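Local coordinates for protein soluble inorganic pyrophosphatase (Toxoplasma gondii, PDB 5WRT) that probably hydrolyses inorganic pyrophosphate to phosphate with the help of bound magnesium ions, at residues 121-126 and 157-162; 45-50 and 94-99. All coordinates share one frame; numbering follows the deposited sequence.

Contact 1 of 2, residues 121-126 and 157-162. With MG (magnesium ion), chain D; MG (magnesium ion), chain C.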
loop_
_atom_site.group_PDB
_atom_site.type_symbol
_atom_site.label_atom_id
_atom_site.label_comp_id
_atom_site.label_asym_id
_atom_site.label_seq_id
_atom_site.Cartn_x
_atom_site.Cartn_y
_atom_site.Cartn_z
ATOM N N LEU A 121 1.483 -15.711 -15.514
ATOM C CA LEU A 121 1.039 -14.323 -15.571
ATOM C C LEU A 121 0.158 -13.984 -14.372
ATOM O O LEU A 121 -0.777 -14.721 -14.049
ATOM C CB LEU A 121 0.282 -14.070 -16.873
ATOM C CG LEU A 121 -0.214 -12.642 -17.103
ATOM C CD1 LEU A 121 0.952 -11.668 -17.100
ATOM C CD2 LEU A 121 -0.983 -12.554 -18.409
ATOM N N ASP A 122 0.454 -12.858 -13.726
ATOM C CA ASP A 122 -0.251 -12.446 -12.519
ATOM C C ASP A 122 -1.541 -11.711 -12.862
ATOM O O ASP A 122 -1.628 -10.998 -13.865
ATOM C CB ASP A 122 0.640 -11.541 -11.665
ATOM C CG ASP A 122 1.957 -12.193 -11.297
ATOM O OD1 ASP A 122 1.950 -13.380 -10.911
ATOM O OD2 ASP A 122 3.001 -11.517 -11.398
ATOM N N VAL A 123 -2.548 -11.881 -12.006
ATOM C CA VAL A 123 -3.843 -11.231 -12.185
ATOM C C VAL A 123 -4.355 -10.754 -10.830
ATOM O O VAL A 123 -4.254 -11.466 -9.825
ATOM C CB VAL A 123 -4.867 -12.170 -12.864
ATOM C CG1 VAL A 123 -4.977 -13.494 -12.120
ATOM C CG2 VAL A 123 -6.229 -11.494 -12.976
ATOM N N VAL A 124 -4.891 -9.535 -10.806
ATOM C CA VAL A 124 -5.543 -8.968 -9.632
ATOM C C VAL A 124 -7.042 -8.945 -9.899
ATOM O O VAL A 124 -7.491 -8.378 -10.903
ATOM C CB VAL A 124 -5.018 -7.558 -9.314
ATOM C CG1 VAL A 124 -5.557 -7.079 -7.981
ATOM C CG2 VAL A 124 -3.498 -7.543 -9.310
ATOM N N GLU A 125 -7.814 -9.557 -9.007
ATOM C CA GLU A 125 -9.268 -9.563 -9.101
ATOM C C GLU A 125 -9.818 -8.526 -8.132
ATOM O O GLU A 125 -9.485 -8.543 -6.942
ATOM C CB GLU A 125 -9.831 -10.950 -8.790
ATOM C CG GLU A 125 -11.248 -11.188 -9.290
ATOM C CD GLU A 125 -12.303 -10.601 -8.374
ATOM O OE1 GLU A 125 -12.180 -10.763 -7.141
ATOM O OE2 GLU A 125 -13.260 -9.981 -8.887
ATOM N N ILE A 126 -10.662 -7.628 -8.640
ATOM C CA ILE A 126 -11.035 -6.423 -7.909
ATOM C C ILE A 126 -12.413 -6.541 -7.266
ATOM O O ILE A 126 -12.923 -5.556 -6.720
ATOM C CB ILE A 126 -10.958 -5.188 -8.820
ATOM C CG1 ILE A 126 -12.032 -5.259 -9.905
ATOM C CG2 ILE A 126 -9.577 -5.082 -9.451
ATOM C CD1 ILE A 126 -12.140 -4.001 -10.736
ATOM N N VAL A 157 -2.304 -7.936 -14.406
ATOM C CA VAL A 157 -3.567 -7.849 -15.128
ATOM C C VAL A 157 -4.689 -7.610 -14.130
ATOM O O VAL A 157 -4.742 -8.240 -13.067
ATOM C CB VAL A 157 -3.808 -9.131 -15.947
ATOM C CG1 VAL A 157 -5.159 -9.077 -16.653
ATOM C CG2 VAL A 157 -2.685 -9.348 -16.949
ATOM N N LEU A 158 -5.594 -6.696 -14.467
ATOM C CA LEU A 158 -6.753 -6.408 -13.635
ATOM C C LEU A 158 -7.978 -7.084 -14.233
ATOM O O LEU A 158 -8.198 -7.030 -15.446
ATOM C CB LEU A 158 -6.988 -4.901 -13.512
ATOM C CG LEU A 158 -5.745 -4.020 -13.361
ATOM C CD1 LEU A 158 -6.114 -2.549 -13.474
ATOM C CD2 LEU A 158 -5.034 -4.298 -12.044
ATOM N N ALA A 159 -8.777 -7.715 -13.376
ATOM C CA ALA A 159 -9.901 -8.508 -13.847
ATOM C C ALA A 159 -11.034 -8.437 -12.835
ATOM O O ALA A 159 -10.842 -8.030 -11.686
ATOM C CB ALA A 159 -9.490 -9.964 -14.095
ATOM N N ILE A 160 -12.225 -8.837 -13.276
ATOM C CA ILE A 160 -13.406 -8.859 -12.424
ATOM C C ILE A 160 -14.030 -10.247 -12.490
ATOM O O ILE A 160 -14.183 -10.821 -13.574
ATOM C CB ILE A 160 -14.429 -7.772 -12.813
ATOM C CG1 ILE A 160 -15.669 -7.865 -11.919
ATOM C CG2 ILE A 160 -14.808 -7.866 -14.286
ATOM C CD1 ILE A 160 -15.423 -7.421 -10.493
ATOM N N ARG A 161 -14.372 -10.782 -11.322
ATOM C CA ARG A 161 -14.936 -12.119 -11.208
ATOM C C ARG A 161 -16.343 -12.167 -11.797
ATOM O O ARG A 161 -17.169 -11.292 -11.520
ATOM C CB ARG A 161 -14.954 -12.517 -9.733
ATOM C CG ARG A 161 -15.524 -13.869 -9.407
ATOM C CD ARG A 161 -15.454 -14.102 -7.902
ATOM N NE ARG A 161 -16.368 -13.227 -7.171
ATOM C CZ ARG A 161 -17.653 -13.496 -6.964
ATOM N NH1 ARG A 161 -18.178 -14.622 -7.428
ATOM N NH2 ARG A 161 -18.412 -12.642 -6.291
ATOM N N GLU A 162 -16.617 -13.181 -12.617
ATOM C CA GLU A 162 -17.986 -13.403 -13.061
ATOM C C GLU A 162 -18.842 -13.790 -11.865
ATOM O O GLU A 162 -18.478 -14.678 -11.086
ATOM C CB GLU A 162 -18.053 -14.479 -14.145
ATOM C CG GLU A 162 -19.484 -14.884 -14.502
ATOM C CD GLU A 162 -19.556 -15.993 -15.534
ATOM O OE1 GLU A 162 -20.150 -15.766 -16.611
ATOM O OE2 GLU A 162 -19.030 -17.095 -15.269
HETATM MG MG MG D . 2.579 -14.748 -9.401
HETATM MG MG MG C . 4.581 -11.616 -12.631
HETATM O O HOH W 1 3.204 -10.971 -14.411
HETATM O O HOH W 2 -14.470 -11.024 -5.642
HETATM O O HOH W 3 5.728 -12.061 -10.937
HETATM O O HOH W 4 3.958 -13.656 -13.245
HETATM O O HOH W 5 3.064 -16.077 -7.884
HETATM O O HOH W 6 4.497 -14.307 -9.883
#
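Val123, Val124 and Glu125 pair in parallel with Val157, Leu158 and Ala159. They join strand 115-125 to strand 152-161 in the curled mixed sheet of the family I pyrophosphatase core. A ladder of backbone hydrogen bonds carries the pairing. Val157 N binds Asp122 O, and Val124 N binds Val157 O at 2.6 Å, nearly straight. Ala159 N then binds Val124 O, and Ile126 N binds Ala159 O.

Side chains alternate between the two faces. Val123, Val157 and Ala159 share one, where Val123 CG2 lies 3.8 Å from Ala159 CB. Val124 and Leu158 share the other.

Glu125 continues the ladder with its side chain. The chain turns about its CB-CG bond (chi2 -81°), which brings the carboxylate across to the partner strand. OE2 accepts Arg161 N at 2.8 Å, on its anti side and 30° out of the carboxylate plane. The same oxygen also accepts Gly127 N. OE1 bonds to Asn92 ND2 and takes a water that bridges to Arg161 NE, so the guanidinium is reached through one water.

At the other end, Asp122 bridges two magnesium ions. OD1 binds one at 2.1 Å and OD2 the other at 2.0 Å. Asp117 and Asp154 also bind magnesium here, and Lys156 NZ bonds to OD2. Within these segments the first bond of the ladder comes from the carbonyl of a metal-binding residue.

Strand 92-95 flanks strand 115-125, and strand 136-149 flanks strand 152-161. Helix 183-193 packs on Val124, Ile126 and Leu158 through Ile187.

Contact 2 of 2, residues 45-50 and 94-99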
loop_
_atom_site.group_PDB
_atom_site.type_symbol
_atom_site.label_atom_id
_atom_site.label_comp_id
_atom_site.label_asym_id
_atom_site.label_seq_id
_atom_site.Cartn_x
_atom_site.Cartn_y
_atom_site.Cartn_z
ATOM N N LEU A 45 -15.653 -12.686 -23.050
ATOM C CA LEU A 45 -14.490 -13.552 -22.944
ATOM C C LEU A 45 -14.103 -13.741 -21.483
ATOM O O LEU A 45 -13.911 -12.769 -20.746
ATOM C CB LEU A 45 -13.329 -12.951 -23.730
ATOM C CG LEU A 45 -12.015 -13.723 -23.745
ATOM C CD1 LEU A 45 -12.177 -15.089 -24.395
ATOM C CD2 LEU A 45 -10.975 -12.897 -24.464
ATOM N N LEU A 46 -13.998 -14.999 -21.066
ATOM C CA LEU A 46 -13.671 -15.352 -19.694
ATOM C C LEU A 46 -12.331 -16.068 -19.638
ATOM O O LEU A 46 -12.033 -16.919 -20.483
ATOM C CB LEU A 46 -14.757 -16.241 -19.081
ATOM C CG LEU A 46 -16.116 -15.578 -18.856
ATOM C CD1 LEU A 46 -17.065 -16.525 -18.138
ATOM C CD2 LEU A 46 -15.950 -14.285 -18.072
ATOM N N PHE A 47 -11.527 -15.716 -18.640
ATOM C CA PHE A 47 -10.287 -16.409 -18.337
ATOM C C PHE A 47 -10.424 -17.001 -16.944
ATOM O O PHE A 47 -11.039 -16.390 -16.064
ATOM C CB PHE A 47 -9.065 -15.478 -18.361
ATOM C CG PHE A 47 -8.887 -14.716 -19.645
ATOM C CD1 PHE A 47 -9.670 -13.610 -19.927
ATOM C CD2 PHE A 47 -7.913 -15.093 -20.557
ATOM C CE1 PHE A 47 -9.495 -12.900 -21.099
ATOM C CE2 PHE A 47 -7.734 -14.389 -21.730
ATOM C CZ PHE A 47 -8.525 -13.290 -22.002
ATOM N N ASN A 48 -9.851 -18.178 -16.733
ATOM C CA ASN A 48 -9.831 -18.742 -15.394
ATOM C C ASN A 48 -8.677 -18.150 -14.600
ATOM O O ASN A 48 -7.583 -17.932 -15.128
ATOM C CB ASN A 48 -9.731 -20.267 -15.436
ATOM C CG ASN A 48 -11.084 -20.941 -15.293
ATOM O OD1 ASN A 48 -11.979 -20.427 -14.619
ATOM N ND2 ASN A 48 -11.233 -22.104 -15.911
ATOM N N MET A 49 -8.938 -17.870 -13.329
ATOM C CA MET A 49 -7.940 -17.335 -12.417
ATOM C C MET A 49 -7.766 -18.301 -11.259
ATOM O O MET A 49 -8.749 -18.693 -10.622
ATOM C CB MET A 49 -8.351 -15.954 -11.899
ATOM C CG MET A 49 -7.660 -15.548 -10.604
ATOM S SD MET A 49 -8.274 -13.979 -9.956
ATOM C CE MET A 49 -7.073 -13.647 -8.666
ATOM N N VAL A 50 -6.523 -18.688 -10.997
ATOM C CA VAL A 50 -6.192 -19.485 -9.822
ATOM C C VAL A 50 -5.846 -18.506 -8.709
ATOM O O VAL A 50 -4.841 -17.793 -8.784
ATOM C CB VAL A 50 -5.037 -20.455 -10.099
ATOM C CG1 VAL A 50 -4.614 -21.158 -8.815
ATOM C CG2 VAL A 50 -5.438 -21.470 -11.160
ATOM N N GLY A 94 -3.649 -13.762 -7.883
ATOM C CA GLY A 94 -3.258 -15.084 -8.323
ATOM C C GLY A 94 -2.615 -15.093 -9.692
ATOM O O GLY A 94 -1.851 -14.185 -10.031
ATOM N N ALA A 95 -2.929 -16.105 -10.499
ATOM C CA ALA A 95 -2.258 -16.275 -11.777
ATOM C C ALA A 95 -3.188 -16.970 -12.758
ATOM O O ALA A 95 -4.152 -17.636 -12.372
ATOM C CB ALA A 95 -0.957 -17.071 -11.625
ATOM N N PHE A 96 -2.884 -16.799 -14.037
ATOM C CA PHE A 96 -3.600 -17.464 -15.117
ATOM C C PHE A 96 -2.991 -18.839 -15.364
ATOM O O PHE A 96 -1.766 -18.947 -15.502
ATOM C CB PHE A 96 -3.534 -16.645 -16.399
ATOM C CG PHE A 96 -4.280 -15.342 -16.334
ATOM C CD1 PHE A 96 -5.663 -15.320 -16.282
ATOM C CD2 PHE A 96 -3.594 -14.137 -16.333
ATOM C CE1 PHE A 96 -6.351 -14.120 -16.227
ATOM C CE2 PHE A 96 -4.274 -12.934 -16.278
ATOM C CZ PHE A 96 -5.656 -12.926 -16.225
ATOM N N PRO A 97 -3.795 -19.901 -15.413
ATOM C CA PRO A 97 -3.250 -21.214 -15.772
ATOM C C PRO A 97 -2.724 -21.219 -17.198
ATOM O O PRO A 97 -3.156 -20.432 -18.045
ATOM C CB PRO A 97 -4.450 -22.159 -15.620
ATOM C CG PRO A 97 -5.475 -21.395 -14.849
ATOM C CD PRO A 97 -5.241 -19.952 -15.155
ATOM N N GLN A 98 -1.770 -22.116 -17.450
ATOM C CA GLN A 98 -1.238 -22.346 -18.793
ATOM C C GLN A 98 -0.690 -21.059 -19.402
ATOM O O GLN A 98 -0.847 -20.793 -20.595
ATOM C CB GLN A 98 -2.296 -22.980 -19.699
ATOM C CG GLN A 98 -2.845 -24.285 -19.142
ATOM C CD GLN A 98 -3.960 -24.872 -19.984
ATOM O OE1 GLN A 98 -4.550 -24.190 -20.821
ATOM N NE2 GLN A 98 -4.257 -26.145 -19.759
ATOM N N THR A 99 -0.052 -20.247 -18.565
ATOM C CA THR A 99 0.649 -19.054 -19.007
ATOM C C THR A 99 2.057 -19.072 -18.436
ATOM O O THR A 99 2.302 -19.624 -17.360
ATOM C CB THR A 99 -0.068 -17.765 -18.573
ATOM O OG1 THR A 99 -0.176 -17.732 -17.143
ATOM C CG2 THR A 99 -1.456 -17.685 -19.193
#
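Val50 and Ala95 form an antiparallel hydrogen-bonded pair, and both bonds of the pair are made. Val50 N gives its hydrogen to Ala95 O at 2.9 Å, and Ala95 N gives its own to Val50 O at 3.1 Å. Val50 O also receives a CA-H...O contact from Gly94 CA at 3.2 Å. Gly94, with no side chain, leaves room for Val50 O to come this close to its alpha carbon. The Met49 chain runs extended beyond CG and brings its methyl CE to 3.5 Å from Gly94 N.

Beyond Ala95 the second segment leaves the strand, and side chains take over. The Phe96 ring sets its CE1 3.7 Å from Phe47 CB. The two rings meet obliquely, with planes 62° apart. Asn48 O lies at the edge of the Phe96 ring, near its plane and 3.4 Å from CD1. The same oxygen is 3.1 Å from Pro97 CD. Pro97 CG touches Val50 CG2 at 3.7 Å.

The turn after Pro97 is tied back by Thr99, whose OG1 donates to Phe96 O. Thr99 OG1 also accepts Leu121 N. The backbone of Asn48 bonds to Leu35, while Phe47 and Met49 pair with strand 136-149. Val221 of helix 214-232 packs on both Phe47 and Phe96, and the Phe47 ring meets that of Phe36. The contact joins strand 92-95, beside the metal site, to strand 47-53, which carries Glu52, a residue seen to bind magnesium in this protein though it holds none in this chain.

The chemistry is therefore divided. Backbone polar groups pair at Val50 and Ala95, close to the magnesium-binding Asp122, whereas Phe47 and Phe96 face helix 214-232 and Pro97 packs on Val50.

How the contacts relate
From the N terminus, 45-50 comes first and meets 94-99, so contact 2 closes a loop that includes strands 57-63, 72-74 and 84-89. The chain then enters strand 115-125, and contact 1 closes a second loop around strand 136-149. The two closures follow in series; they neither nest nor cross. They meet where strands 92-95 and 115-125 run side by side. There Leu121 O probably bonds to Phe96 N, and Val123 O to Gly94 N. Glu162 and Leu46 also touch. Strand 136-149 pairs with both 47-53 and 152-161. The contacts therefore belong to one curled sheet beside the magnesium site.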